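Local coordinates for intracellular exo-alpha-(1->5)-L-arabinofuranosidase (PDB 2Y2W), which hydrolyses terminal alpha-L-arabinofuranosyl bonds in arabinan and arabinoxylan, taking part in the breakdown of plant cell wall polysaccharides, at residues 286-291 with 345-350; 299-304 with 485-490; 303-308 with 458-463; 381-386 with 555-560; 392-397 with 465-470. All coordinates share one frame; numbering follows the deposited sequence.

Contact 1. Residues 286-291 with 345-350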
# COMPACT_ATOMS: atom_id res chain seq x y z
N TYR D 286 -12.46 24.30 -13.91
CA TYR D 286 -12.49 24.49 -15.36
C TYR D 286 -13.88 24.92 -15.83
O TYR D 286 -14.89 24.47 -15.27
CB TYR D 286 -12.08 23.20 -16.08
CG TYR D 286 -10.62 22.81 -15.95
CD1 TYR D 286 -9.63 23.47 -16.69
CD2 TYR D 286 -10.23 21.78 -15.09
CE1 TYR D 286 -8.29 23.11 -16.58
CE2 TYR D 286 -8.89 21.41 -14.98
CZ TYR D 286 -7.93 22.08 -15.72
OH TYR D 286 -6.61 21.72 -15.60
N TYR D 287 -13.92 25.77 -16.85
CA TYR D 287 -15.19 26.29 -17.38
C TYR D 287 -15.17 26.38 -18.90
O TYR D 287 -14.13 26.64 -19.50
CB TYR D 287 -15.50 27.67 -16.79
CG TYR D 287 -15.42 27.73 -15.28
CD1 TYR D 287 -16.48 27.29 -14.49
CD2 TYR D 287 -14.28 28.23 -14.65
CE1 TYR D 287 -16.41 27.35 -13.11
CE2 TYR D 287 -14.20 28.29 -13.26
CZ TYR D 287 -15.27 27.85 -12.50
OH TYR D 287 -15.20 27.92 -11.13
N PHE D 288 -16.33 26.16 -19.52
CA PHE D 288 -16.49 26.28 -20.97
C PHE D 288 -17.93 26.57 -21.38
O PHE D 288 -18.85 26.44 -20.57
CB PHE D 288 -15.93 25.05 -21.71
CG PHE D 288 -16.74 23.79 -21.52
CD1 PHE D 288 -16.68 23.07 -20.34
CD2 PHE D 288 -17.54 23.31 -22.56
CE1 PHE D 288 -17.43 21.90 -20.17
CE2 PHE D 288 -18.28 22.15 -22.41
CZ PHE D 288 -18.23 21.44 -21.21
N ASP D 289 -18.12 26.97 -22.64
CA ASP D 289 -19.44 27.20 -23.20
C ASP D 289 -20.05 25.87 -23.65
O ASP D 289 -19.62 25.30 -24.66
CB ASP D 289 -19.36 28.19 -24.37
CG ASP D 289 -20.74 28.59 -24.91
OD1 ASP D 289 -21.73 28.52 -24.16
OD2 ASP D 289 -20.81 29.00 -26.09
N ARG D 290 -21.04 25.40 -22.90
CA ARG D 290 -21.63 24.08 -23.12
C ARG D 290 -22.44 23.97 -24.42
O ARG D 290 -22.66 22.87 -24.93
CB ARG D 290 -22.49 23.65 -21.92
CG ARG D 290 -21.70 23.40 -20.65
CD ARG D 290 -22.55 22.74 -19.57
NE ARG D 290 -21.97 22.91 -18.24
CZ ARG D 290 -21.09 22.08 -17.68
NH1 ARG D 290 -20.68 20.99 -18.32
NH2 ARG D 290 -20.63 22.34 -16.46
N GLY D 291 -22.87 25.12 -24.94
CA GLY D 291 -23.59 25.17 -26.20
C GLY D 291 -22.85 25.96 -27.26
O GLY D 291 -23.45 26.73 -28.00
N TYR D 345 -12.68 23.37 -22.91
CA TYR D 345 -13.78 22.66 -23.56
C TYR D 345 -13.57 21.15 -23.43
O TYR D 345 -12.98 20.52 -24.31
CB TYR D 345 -13.92 23.10 -25.02
CG TYR D 345 -14.48 24.49 -25.18
CD1 TYR D 345 -13.64 25.61 -25.22
CD2 TYR D 345 -15.86 24.70 -25.29
CE1 TYR D 345 -14.16 26.90 -25.36
CE2 TYR D 345 -16.38 25.99 -25.43
CZ TYR D 345 -15.53 27.08 -25.46
OH TYR D 345 -16.05 28.34 -25.60
N SER D 346 -14.06 20.60 -22.32
CA SER D 346 -13.78 19.22 -21.93
C SER D 346 -14.65 18.17 -22.63
O SER D 346 -14.44 16.97 -22.46
CB SER D 346 -13.87 19.06 -20.41
OG SER D 346 -15.08 19.59 -19.91
N ASP D 347 -15.63 18.63 -23.41
CA ASP D 347 -16.49 17.73 -24.18
C ASP D 347 -15.75 16.98 -25.29
O ASP D 347 -16.12 15.85 -25.64
CB ASP D 347 -17.71 18.47 -24.74
CG ASP D 347 -17.35 19.73 -25.50
OD1 ASP D 347 -16.27 20.31 -25.26
OD2 ASP D 347 -18.16 20.16 -26.35
N LYS D 348 -14.71 17.61 -25.84
CA LYS D 348 -13.85 17.00 -26.85
C LYS D 348 -13.08 15.80 -26.28
O LYS D 348 -12.92 14.78 -26.95
CB LYS D 348 -12.87 18.03 -27.43
CG LYS D 348 -13.44 18.98 -28.49
CD LYS D 348 -14.38 20.03 -27.90
CE LYS D 348 -14.70 21.14 -28.90
NZ LYS D 348 -13.70 22.24 -28.85
N TRP D 349 -12.61 15.94 -25.04
CA TRP D 349 -11.91 14.85 -24.36
C TRP D 349 -12.89 13.80 -23.83
O TRP D 349 -12.58 12.60 -23.83
CB TRP D 349 -11.02 15.39 -23.23
CG TRP D 349 -10.37 14.33 -22.39
CD1 TRP D 349 -10.63 14.04 -21.08
CD2 TRP D 349 -9.35 13.41 -22.81
NE1 TRP D 349 -9.84 13.00 -20.66
CE2 TRP D 349 -9.04 12.59 -21.69
CE3 TRP D 349 -8.66 13.19 -24.01
CZ2 TRP D 349 -8.08 11.58 -21.75
CZ3 TRP D 349 -7.70 12.18 -24.07
CH2 TRP D 349 -7.42 11.38 -22.94
N ASN D 350 -14.07 14.25 -23.40
CA ASN D 350 -15.13 13.36 -22.93
C ASN D 350 -15.67 12.42 -24.02
O ASN D 350 -16.03 11.28 -23.74
CB ASN D 350 -16.28 14.15 -22.31
CG ASN D 350 -15.99 14.57 -20.87
OD1 ASN D 350 -15.37 13.83 -20.11
ND2 ASN D 350 -16.45 15.76 -20.50
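Phe-288 and Tyr-345 bring the two backbones closest, their CA atoms 5.2 Å apart, where the chain leaving strand 280-287 passes the turn leading into helix 347-357. No hydrogen bond joins the segments, so the contact rests on packing, chiefly of side chains. CB of Phe-288 lies over a face of the Tyr-345 ring, displaced to its rim, in a CH-pi contact 3.8 Å from the ring centroid. The two rings meet obliquely, with planes at 63° and CD2 of Phe-288 3.5 Å from CD2 of Tyr-345. A chi1 of 70° puts CG of Phe-288 between its backbone N and carbonyl carbon; Ser-346 N lies over the centre of the ring. Ser-346 OG reaches CE1 of Phe-288 at 3.3 Å. Tyr-345 suits its place by being both flat and polar: its edge receives Asp-289 O, 3.4 Å from CE2 of Tyr-345, while its hydroxyl bonds to Asp-384. The carboxylate of Asp-289 bonds instead to Ser-299. Such meetings of loops beyond the C-terminal ends of neighbouring strands are characteristic of the active-site end of a (beta/alpha)8 barrel. Here Tyr-286 bonds to Glu-340, by similarity the nucleophile, and stacks edge-to-face with Trp-344, which probably aids substrate recognition.

Contact 2. Residues 299-304 with 485-490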
# COMPACT_ATOMS: atom_id res chain seq x y z
N SER D 299 -26.43 29.22 -22.77
CA SER D 299 -25.20 28.59 -22.30
C SER D 299 -24.04 29.59 -22.25
O SER D 299 -23.20 29.52 -21.35
CB SER D 299 -24.83 27.40 -23.20
OG SER D 299 -24.57 27.83 -24.52
N MET D 300 -24.02 30.50 -23.21
CA MET D 300 -23.05 31.59 -23.26
C MET D 300 -23.15 32.50 -22.03
O MET D 300 -22.14 32.81 -21.41
CB MET D 300 -23.22 32.40 -24.56
CG MET D 300 -22.46 33.73 -24.63
SD MET D 300 -20.67 33.60 -24.40
CE MET D 300 -20.18 32.69 -25.86
N GLN D 301 -24.37 32.89 -21.69
CA GLN D 301 -24.63 33.75 -20.53
C GLN D 301 -24.27 33.08 -19.20
O GLN D 301 -23.80 33.74 -18.27
CB GLN D 301 -26.08 34.25 -20.52
CG GLN D 301 -26.36 35.40 -19.54
CD GLN D 301 -25.70 36.71 -19.96
OE1 GLN D 301 -26.22 37.44 -20.80
NE2 GLN D 301 -24.55 37.01 -19.35
N ASP D 302 -24.50 31.76 -19.12
CA ASP D 302 -24.07 30.97 -17.96
C ASP D 302 -22.54 30.97 -17.85
O ASP D 302 -21.99 31.08 -16.76
CB ASP D 302 -24.57 29.53 -18.07
CG ASP D 302 -26.09 29.42 -18.02
OD1 ASP D 302 -26.78 30.46 -17.95
OD2 ASP D 302 -26.59 28.27 -18.05
N PHE D 303 -21.89 30.85 -19.00
CA PHE D 303 -20.44 30.77 -19.10
C PHE D 303 -19.74 32.08 -18.72
O PHE D 303 -18.68 32.07 -18.09
CB PHE D 303 -20.03 30.30 -20.50
CG PHE D 303 -18.55 30.34 -20.75
CD1 PHE D 303 -17.67 29.64 -19.93
CD2 PHE D 303 -18.05 31.05 -21.83
CE1 PHE D 303 -16.30 29.67 -20.17
CE2 PHE D 303 -16.68 31.08 -22.09
CZ PHE D 303 -15.81 30.39 -21.26
N LEU D 304 -20.34 33.20 -19.09
CA LEU D 304 -19.78 34.52 -18.78
C LEU D 304 -19.83 34.83 -17.28
O LEU D 304 -19.06 35.64 -16.78
CB LEU D 304 -20.46 35.62 -19.60
CG LEU D 304 -20.19 35.62 -21.11
CD1 LEU D 304 -21.30 36.36 -21.85
CD2 LEU D 304 -18.83 36.21 -21.45
N ASN D 485 -17.38 43.17 -18.17
CA ASN D 485 -18.80 43.24 -18.50
C ASN D 485 -19.33 41.86 -18.89
O ASN D 485 -18.93 41.30 -19.91
CB ASN D 485 -19.05 44.26 -19.62
CG ASN D 485 -20.53 44.49 -19.88
OD1 ASN D 485 -21.38 44.32 -19.00
ND2 ASN D 485 -20.86 44.88 -21.11
N ARG D 486 -20.23 41.33 -18.07
CA ARG D 486 -20.72 39.96 -18.23
C ARG D 486 -22.00 39.82 -19.07
O ARG D 486 -22.35 38.71 -19.48
CB ARG D 486 -20.90 39.28 -16.86
CG ARG D 486 -19.59 38.98 -16.15
CD ARG D 486 -19.80 38.13 -14.91
NE ARG D 486 -20.19 38.92 -13.75
CZ ARG D 486 -20.30 38.43 -12.51
NH1 ARG D 486 -20.05 37.16 -12.26
NH2 ARG D 486 -20.67 39.24 -11.52
N ASP D 487 -22.68 40.94 -19.32
CA ASP D 487 -23.87 40.95 -20.17
C ASP D 487 -23.49 40.58 -21.61
O ASP D 487 -22.48 41.06 -22.13
CB ASP D 487 -24.55 42.33 -20.13
CG ASP D 487 -25.98 42.30 -20.65
OD1 ASP D 487 -26.22 41.80 -21.77
OD2 ASP D 487 -26.88 42.82 -19.95
N ALA D 488 -24.31 39.75 -22.23
CA ALA D 488 -23.99 39.18 -23.55
C ALA D 488 -24.50 40.00 -24.74
O ALA D 488 -24.01 39.84 -25.86
CB ALA D 488 -24.48 37.74 -23.64
N ASN D 489 -25.48 40.87 -24.50
CA ASN D 489 -26.10 41.66 -25.58
C ASN D 489 -26.50 43.10 -25.22
O ASN D 489 -27.13 43.79 -26.01
CB ASN D 489 -27.28 40.90 -26.21
CG ASN D 489 -28.11 40.14 -25.18
OD1 ASN D 489 -28.61 40.71 -24.21
ND2 ASN D 489 -28.27 38.84 -25.40
N THR D 490 -26.11 43.54 -24.02
CA THR D 490 -26.35 44.92 -23.59
C THR D 490 -25.07 45.59 -23.09
O THR D 490 -24.46 45.12 -22.12
CB THR D 490 -27.45 45.00 -22.50
OG1 THR D 490 -28.63 44.31 -22.95
CG2 THR D 490 -27.80 46.45 -22.18
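Gln-301 uses both ends of its amide to grip the backbone of the 485-490 loop around Asp-487. Its NE2 donates to Arg-486 O at 2.8 Å, and that acceptor lies close to the amide plane of the glutamine. Its OE1 accepts a weak bond of 3.3 Å from Ala-488 N. A glutamine suits the task because one flat group offers a donor and an acceptor side by side; the chain leaves with CG anti to the backbone N (chi1 -167°) and then bends at chi2. The loop also satisfies itself: Asp-487 OD1 takes Asn-489 N at 3.0 Å, forming an Asx turn, and Thr-490 N, which comes from above the carboxylate plane. Asp-487 OD2 has a weak bond to His-492. The small methyl of Ala-488 fits beside the amide and lies 3.9 Å from Leu-304 CD1. Arg-486 lays its aliphatic part against the backbone of Leu-304, with CD of Arg-486 3.2 Å from Leu-304 O, and carries its guanidinium on to a salt bridge with Glu-308. The contact thus joins helix 297-304, which also packs on helix 382-397 through Phe-303 and Leu-304, to the connection between strands 478-485 and 492-497 of the beta-sheet domain.

Contact 3. Residues 303-308 with 458-463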
# COMPACT_ATOMS: atom_id res chain seq x y z
N PHE D 303 -21.89 30.85 -19.00
CA PHE D 303 -20.44 30.77 -19.10
C PHE D 303 -19.74 32.08 -18.72
O PHE D 303 -18.68 32.07 -18.09
CB PHE D 303 -20.03 30.30 -20.50
CG PHE D 303 -18.55 30.34 -20.75
CD1 PHE D 303 -17.67 29.64 -19.93
CD2 PHE D 303 -18.05 31.05 -21.83
CE1 PHE D 303 -16.30 29.67 -20.17
CE2 PHE D 303 -16.68 31.08 -22.09
CZ PHE D 303 -15.81 30.39 -21.26
N LEU D 304 -20.34 33.20 -19.09
CA LEU D 304 -19.78 34.52 -18.78
C LEU D 304 -19.83 34.83 -17.28
O LEU D 304 -19.06 35.64 -16.78
CB LEU D 304 -20.46 35.62 -19.60
CG LEU D 304 -20.19 35.62 -21.11
CD1 LEU D 304 -21.30 36.36 -21.85
CD2 LEU D 304 -18.83 36.21 -21.45
N ALA D 305 -20.74 34.16 -16.57
CA ALA D 305 -20.87 34.32 -15.13
C ALA D 305 -20.24 33.16 -14.35
O ALA D 305 -20.68 32.82 -13.25
CB ALA D 305 -22.34 34.49 -14.74
N SER D 306 -19.19 32.57 -14.93
CA SER D 306 -18.51 31.41 -14.33
C SER D 306 -17.77 31.74 -13.04
O SER D 306 -17.48 30.84 -12.24
CB SER D 306 -17.55 30.76 -15.33
OG SER D 306 -18.27 30.04 -16.32
N SER D 307 -17.46 33.02 -12.84
CA SER D 307 -16.82 33.49 -11.62
C SER D 307 -17.65 33.21 -10.36
O SER D 307 -17.10 33.04 -9.27
CB SER D 307 -16.50 34.99 -11.72
OG SER D 307 -17.56 35.70 -12.34
N GLU D 308 -18.97 33.16 -10.54
CA GLU D 308 -19.91 32.87 -9.45
C GLU D 308 -19.73 31.46 -8.88
O GLU D 308 -19.92 31.24 -7.68
CB GLU D 308 -21.35 33.06 -9.92
CG GLU D 308 -21.67 34.48 -10.39
CD GLU D 308 -21.63 35.50 -9.26
OE1 GLU D 308 -22.29 35.28 -8.22
OE2 GLU D 308 -20.94 36.53 -9.42
N GLU D 458 -29.21 30.46 -16.41
CA GLU D 458 -29.77 29.14 -16.07
C GLU D 458 -29.06 28.48 -14.89
O GLU D 458 -29.71 27.99 -13.96
CB GLU D 458 -29.75 28.19 -17.27
CG GLU D 458 -31.10 27.95 -17.93
CD GLU D 458 -31.23 28.61 -19.29
OE1 GLU D 458 -30.77 29.76 -19.46
OE2 GLU D 458 -31.81 27.97 -20.20
N ALA D 459 -27.73 28.48 -14.93
CA ALA D 459 -26.90 27.81 -13.92
C ALA D 459 -26.88 28.54 -12.58
O ALA D 459 -26.87 27.90 -11.52
CB ALA D 459 -25.49 27.60 -14.45
N TYR D 460 -26.86 29.87 -12.62
CA TYR D 460 -26.82 30.69 -11.42
C TYR D 460 -28.06 31.58 -11.35
O TYR D 460 -28.87 31.60 -12.28
CB TYR D 460 -25.53 31.52 -11.39
CG TYR D 460 -24.31 30.75 -11.87
CD1 TYR D 460 -23.70 29.80 -11.05
CD2 TYR D 460 -23.80 30.95 -13.15
CE1 TYR D 460 -22.60 29.08 -11.49
CE2 TYR D 460 -22.69 30.23 -13.60
CZ TYR D 460 -22.10 29.30 -12.76
OH TYR D 460 -21.01 28.58 -13.20
N GLY D 461 -28.21 32.31 -10.24
CA GLY D 461 -29.38 33.17 -10.04
C GLY D 461 -29.33 34.46 -10.83
O GLY D 461 -29.05 34.46 -12.03
N ASP D 462 -29.62 35.57 -10.15
CA ASP D 462 -29.50 36.89 -10.73
C ASP D 462 -28.15 37.48 -10.32
O ASP D 462 -27.89 37.69 -9.14
CB ASP D 462 -30.65 37.80 -10.28
N VAL D 463 -27.29 37.73 -11.31
CA VAL D 463 -25.91 38.14 -11.05
C VAL D 463 -25.56 39.51 -11.64
O VAL D 463 -26.04 39.86 -12.72
CB VAL D 463 -24.89 37.07 -11.53
CG1 VAL D 463 -25.01 35.81 -10.68
CG2 VAL D 463 -25.07 36.74 -13.01
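Ala-305, in the short link between helices 297-304 and 307-327, meets both Tyr-460 and Val-463. Its methyl CB lies 3.9 Å from Val-463 CG2 and only slightly farther from CD2 of the Tyr-460 ring; an alanine suits this place, since its one methyl touches both neighbours. The carbonyl O of Ala-305 comes obliquely to the same ring, 3.3 Å from CE2 of Tyr-460, while it also accepts the backbone N of Glu-308. Ser-306 follows and turns its side chain back on its own segment: OG donates to Phe-303 O at 2.7 Å, and Ser-306 N reaches that oxygen from the same face of the carbonyl plane, so two donors of Ser-306 grip one carbonyl oxygen. Across the contact, CA of Ser-306 merely lies near OH of Tyr-460. Farther on, Glu-308 lays CB over one face of the Tyr-460 ring, 4.3 Å from its centroid in a CH-pi contact, while Ala-459 CB covers the opposite face. CG of Glu-308 then passes Val-463 CG1 at 3.6 Å, the two side chains lying alongside and pointing opposite ways. A bend at chi2 (-67°) sets CD of Glu-308 beside the same methyl, and OE2 is engaged in a salt bridge with Arg-486. The chemistry is therefore divided: the aliphatic part of Glu-308 serves as apolar surface for tyrosine and valine, and its charge is probably balanced by the arginine, with no polar bond joining the two segments directly.

Contact 4. Residues 381-386 with 555-560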
# COMPACT_ATOMS: atom_id res chain seq x y z
N THR D 381 -11.70 32.01 -27.92
CA THR D 381 -12.54 33.08 -28.45
C THR D 381 -12.45 34.32 -27.57
O THR D 381 -11.98 34.24 -26.43
CB THR D 381 -14.01 32.64 -28.54
OG1 THR D 381 -14.48 32.29 -27.23
CG2 THR D 381 -14.17 31.44 -29.47
N ALA D 382 -12.91 35.45 -28.10
CA ALA D 382 -12.95 36.71 -27.35
C ALA D 382 -13.70 36.56 -26.04
O ALA D 382 -13.35 37.19 -25.04
CB ALA D 382 -13.58 37.80 -28.20
N ALA D 383 -14.73 35.71 -26.03
CA ALA D 383 -15.53 35.44 -24.84
C ALA D 383 -14.75 34.64 -23.79
O ALA D 383 -14.85 34.93 -22.60
CB ALA D 383 -16.82 34.73 -25.21
N ASP D 384 -13.98 33.65 -24.25
CA ASP D 384 -13.16 32.82 -23.36
C ASP D 384 -12.18 33.66 -22.55
O ASP D 384 -11.95 33.40 -21.37
CB ASP D 384 -12.40 31.76 -24.16
CG ASP D 384 -13.32 30.72 -24.80
OD1 ASP D 384 -14.41 30.45 -24.24
OD2 ASP D 384 -12.96 30.17 -25.86
N ALA D 385 -11.62 34.68 -23.20
CA ALA D 385 -10.68 35.61 -22.56
C ALA D 385 -11.36 36.47 -21.49
O ALA D 385 -10.79 36.69 -20.42
CB ALA D 385 -10.02 36.48 -23.59
N VAL D 386 -12.57 36.93 -21.78
CA VAL D 386 -13.32 37.78 -20.85
C VAL D 386 -13.70 37.01 -19.58
O VAL D 386 -13.71 37.58 -18.48
CB VAL D 386 -14.58 38.42 -21.52
CG1 VAL D 386 -15.39 39.26 -20.52
CG2 VAL D 386 -14.17 39.29 -22.71
N PRO D 555 -18.74 47.63 -23.90
CA PRO D 555 -19.66 46.87 -24.75
C PRO D 555 -19.96 45.49 -24.17
O PRO D 555 -19.25 45.03 -23.27
CB PRO D 555 -18.89 46.73 -26.07
CG PRO D 555 -17.84 47.79 -26.04
CD PRO D 555 -17.47 47.91 -24.60
N ALA D 556 -21.01 44.85 -24.68
CA ALA D 556 -21.39 43.52 -24.23
C ALA D 556 -20.24 42.53 -24.42
O ALA D 556 -19.66 42.45 -25.51
CB ALA D 556 -22.63 43.05 -24.99
N ILE D 557 -19.92 41.80 -23.36
CA ILE D 557 -18.78 40.87 -23.32
C ILE D 557 -17.46 41.61 -23.55
O ILE D 557 -16.96 41.68 -24.68
CB ILE D 557 -18.93 39.67 -24.31
CG1 ILE D 557 -20.32 39.03 -24.20
CG2 ILE D 557 -17.83 38.62 -24.07
CD1 ILE D 557 -20.72 38.16 -25.38
N SER D 558 -16.91 42.17 -22.48
CA SER D 558 -15.66 42.94 -22.55
C SER D 558 -14.91 42.96 -21.22
O SER D 558 -15.51 43.02 -20.14
CB SER D 558 -15.93 44.37 -23.03
OG SER D 558 -16.81 45.06 -22.16
N TRP D 559 -13.58 42.91 -21.32
CA TRP D 559 -12.69 43.04 -20.17
C TRP D 559 -11.91 44.35 -20.29
O TRP D 559 -11.44 44.71 -21.37
CB TRP D 559 -11.73 41.85 -20.12
CG TRP D 559 -10.54 42.03 -19.20
CD1 TRP D 559 -10.51 41.82 -17.85
CD2 TRP D 559 -9.22 42.44 -19.57
NE1 TRP D 559 -9.26 42.08 -17.36
CE2 TRP D 559 -8.45 42.47 -18.39
CE3 TRP D 559 -8.62 42.80 -20.79
CZ2 TRP D 559 -7.10 42.83 -18.39
CZ3 TRP D 559 -7.28 43.16 -20.78
CH2 TRP D 559 -6.53 43.18 -19.59
N ILE D 560 -11.79 45.06 -19.17
CA ILE D 560 -11.12 46.35 -19.16
C ILE D 560 -9.95 46.37 -18.18
O ILE D 560 -10.00 45.76 -17.11
CB ILE D 560 -12.13 47.51 -18.86
CG1 ILE D 560 -11.98 48.63 -19.89
CG2 ILE D 560 -12.00 48.06 -17.44
CD1 ILE D 560 -12.61 48.32 -21.23
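The opening turn of helix 382-397, which belongs to the catalytic barrel, packs here on the start of strand 558-564 in the C-terminal beta-sheet domain, with Val-386 and Ile-557 at the centre. CG2 of Ile-557 is the atom that reaches the helix: it lies 4.0 Å from Val-386 CG2 and equally near Ala-383 CA, so a single methyl rests between residues one helical turn apart. Ala-383 keeps that approach close, its own CB adding a further contact with the isoleucine methyl. Val-386 has its CG1 anti to the backbone N (chi1 177°), which sets the two methyls on different parts of the strand. CG1 meets Ser-558 O at 3.8 Å, while CG2 faces the backbone of the next residue, 3.9 Å from Trp-559 N, and lies near CB of the tryptophan, whose indole runs on elsewhere. Polar groups at the start of each segment bond within it or to nearby residues. Thr-381 and Asp-384 form a capping box: Thr-381 N donates to Asp-384 OD2 at 3.0 Å, and Asp-384 N gives a weak bond to Thr-381 OG1. The other carboxylate oxygen of Asp-384 accepts from Tyr-345. On the strand side, Ser-558 OG donates to Pro-555 O at 2.7 Å in the carbonyl plane, and Asn-485 ND2 bonds to that same oxygen. No hydrogen bond crosses between helix and strand, so aliphatic groups join the two parts here, probably through their burial from water, while the capping box fixes where the helix begins.

Contact 5. Residues 392-397 with 465-470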
# COMPACT_ATOMS: atom_id res chain seq x y z
N MET D 392 -9.76 35.89 -12.74
CA MET D 392 -8.62 36.56 -12.12
C MET D 392 -9.06 37.64 -11.13
O MET D 392 -8.46 37.80 -10.07
CB MET D 392 -7.70 37.16 -13.20
CG MET D 392 -6.44 37.84 -12.66
SD MET D 392 -5.45 36.82 -11.55
CE MET D 392 -4.77 35.62 -12.69
N ILE D 393 -10.12 38.38 -11.49
CA ILE D 393 -10.72 39.39 -10.61
C ILE D 393 -11.24 38.76 -9.32
O ILE D 393 -10.99 39.28 -8.23
CB ILE D 393 -11.85 40.18 -11.34
CG1 ILE D 393 -11.24 41.15 -12.36
CG2 ILE D 393 -12.76 40.92 -10.35
CD1 ILE D 393 -12.23 41.73 -13.36
N THR D 394 -11.95 37.63 -9.44
CA THR D 394 -12.45 36.90 -8.27
C THR D 394 -11.30 36.38 -7.41
O THR D 394 -11.37 36.40 -6.17
CB THR D 394 -13.39 35.73 -8.67
OG1 THR D 394 -14.48 36.24 -9.44
CG2 THR D 394 -13.95 35.02 -7.44
N LEU D 395 -10.23 35.93 -8.07
CA LEU D 395 -9.03 35.47 -7.38
C LEU D 395 -8.38 36.60 -6.59
O LEU D 395 -7.99 36.42 -5.44
CB LEU D 395 -8.03 34.85 -8.36
CG LEU D 395 -8.33 33.45 -8.93
CD1 LEU D 395 -7.44 33.17 -10.13
CD2 LEU D 395 -8.17 32.36 -7.88
N LEU D 396 -8.28 37.77 -7.22
CA LEU D 396 -7.73 38.97 -6.58
C LEU D 396 -8.64 39.48 -5.46
O LEU D 396 -8.16 39.95 -4.43
CB LEU D 396 -7.46 40.07 -7.61
CG LEU D 396 -6.23 39.90 -8.51
CD1 LEU D 396 -6.31 40.80 -9.73
CD2 LEU D 396 -4.94 40.18 -7.73
N LYS D 397 -9.96 39.37 -5.66
CA LYS D 397 -10.93 39.77 -4.64
C LYS D 397 -10.92 38.84 -3.43
O LYS D 397 -11.43 39.20 -2.36
CB LYS D 397 -12.34 39.85 -5.24
CG LYS D 397 -12.74 41.26 -5.70
CD LYS D 397 -13.85 41.24 -6.74
CE LYS D 397 -15.24 41.34 -6.12
NZ LYS D 397 -15.66 40.07 -5.46
N ALA D 465 -23.85 42.37 -13.70
CA ALA D 465 -23.20 42.37 -15.00
C ALA D 465 -21.74 42.81 -14.90
O ALA D 465 -20.85 42.19 -15.50
CB ALA D 465 -23.96 43.26 -15.98
N ILE D 466 -21.49 43.87 -14.13
CA ILE D 466 -20.15 44.41 -13.95
C ILE D 466 -19.48 43.80 -12.72
O ILE D 466 -20.11 43.64 -11.67
CB ILE D 466 -20.16 45.97 -13.86
CG1 ILE D 466 -20.90 46.59 -15.05
CG2 ILE D 466 -18.73 46.54 -13.75
CD1 ILE D 466 -20.28 46.33 -16.43
N ASP D 467 -18.20 43.45 -12.87
CA ASP D 467 -17.38 42.91 -11.79
C ASP D 467 -15.97 43.50 -11.90
O ASP D 467 -15.42 43.58 -13.00
CB ASP D 467 -17.33 41.38 -11.90
CG ASP D 467 -16.75 40.71 -10.66
OD1 ASP D 467 -16.74 41.34 -9.58
OD2 ASP D 467 -16.32 39.54 -10.77
N ALA D 468 -15.39 43.90 -10.77
CA ALA D 468 -14.11 44.64 -10.77
C ALA D 468 -13.23 44.47 -9.53
O ALA D 468 -13.72 44.19 -8.43
CB ALA D 468 -14.36 46.12 -11.04
N VAL D 469 -11.92 44.65 -9.72
CA VAL D 469 -10.93 44.73 -8.63
C VAL D 469 -10.06 45.98 -8.72
O VAL D 469 -9.80 46.48 -9.82
CB VAL D 469 -9.95 43.52 -8.58
CG1 VAL D 469 -10.54 42.38 -7.80
CG2 VAL D 469 -9.52 43.10 -9.99
N VAL D 470 -9.58 46.44 -7.57
CA VAL D 470 -8.62 47.54 -7.52
C VAL D 470 -7.37 47.10 -6.75
O VAL D 470 -7.46 46.66 -5.61
CB VAL D 470 -9.23 48.81 -6.85
CG1 VAL D 470 -8.20 49.94 -6.79
CG2 VAL D 470 -10.47 49.27 -7.59
O HOH W 1 -15.77 37.96 -7.71
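Val-469 presents both methyls to the helix, against Ile-393, Leu-396 and Lys-397. Its CG1 stands anti to the carbonyl carbon (chi1 -86°) and fits tightly, 3.2 Å from both Ile-393 O and Lys-397 CG. CG2 of the valine meets the longer branch of Ile-393, 3.5 Å from CG1 of Ile-393. The isoleucine also reaches further back along the strand: CG2 lies over the backbone of Ala-468, while CD1 extends to Asp-467 O. Leu-396 adds its CB, with its side chain at about a right angle to that of Val-469. The methylenes of Lys-397 pass from Val-469 by Ala-468 O, 3.4 Å from CD of Lys-397, to Asp-467; the chain bends at chi3, and chi4 (-74°) then turns NZ to a water. That water accepts from NZ at 3.1 Å, is hydrogen-bonded to Thr-394 OG1, and donates weakly to OD2 of Asp-467. CB of Asp-467 points to the helix, and its OD2 lies 3.8 Å from Ile-393 CG2. Helix 392-397 and strand 466-470 run with their axes 7.7 Å apart at 49°; Ile-393 and Lys-397, one turn apart, both span Asp-467 to Val-469, as expected where a helix packs on the face of a sheet. Lys-397 NZ and Asp-467 OD1 are 4.4 Å apart, beyond a salt bridge. Their opposite charges may still stabilise each other, and the water supplies a polar link in an otherwise largely aliphatic interface.

How the contacts relate
From the N terminus, contacts 1, 2 and 3 open in succession on strand 280-287 and the helices after it, contacts 2 and 3 sharing Phe-303 and Leu-304. Contact 1 closes first, at 345-350, crossing both of them and joining neighbouring barrel loops. Helix 382-397 then opens contacts 4 and 5. Contact 3 closes at 458-463, crossing contact 5, which closes at 465-470 and so lies wholly within the spans of contacts 2 and 4. Contact 2 closes at 485-490. Contact 4 closes last, at 555-560, having crossed contacts 2 and 3. Contacts 2 to 5 together fasten the helical outside of the barrel to the C-terminal beta-sheet domain.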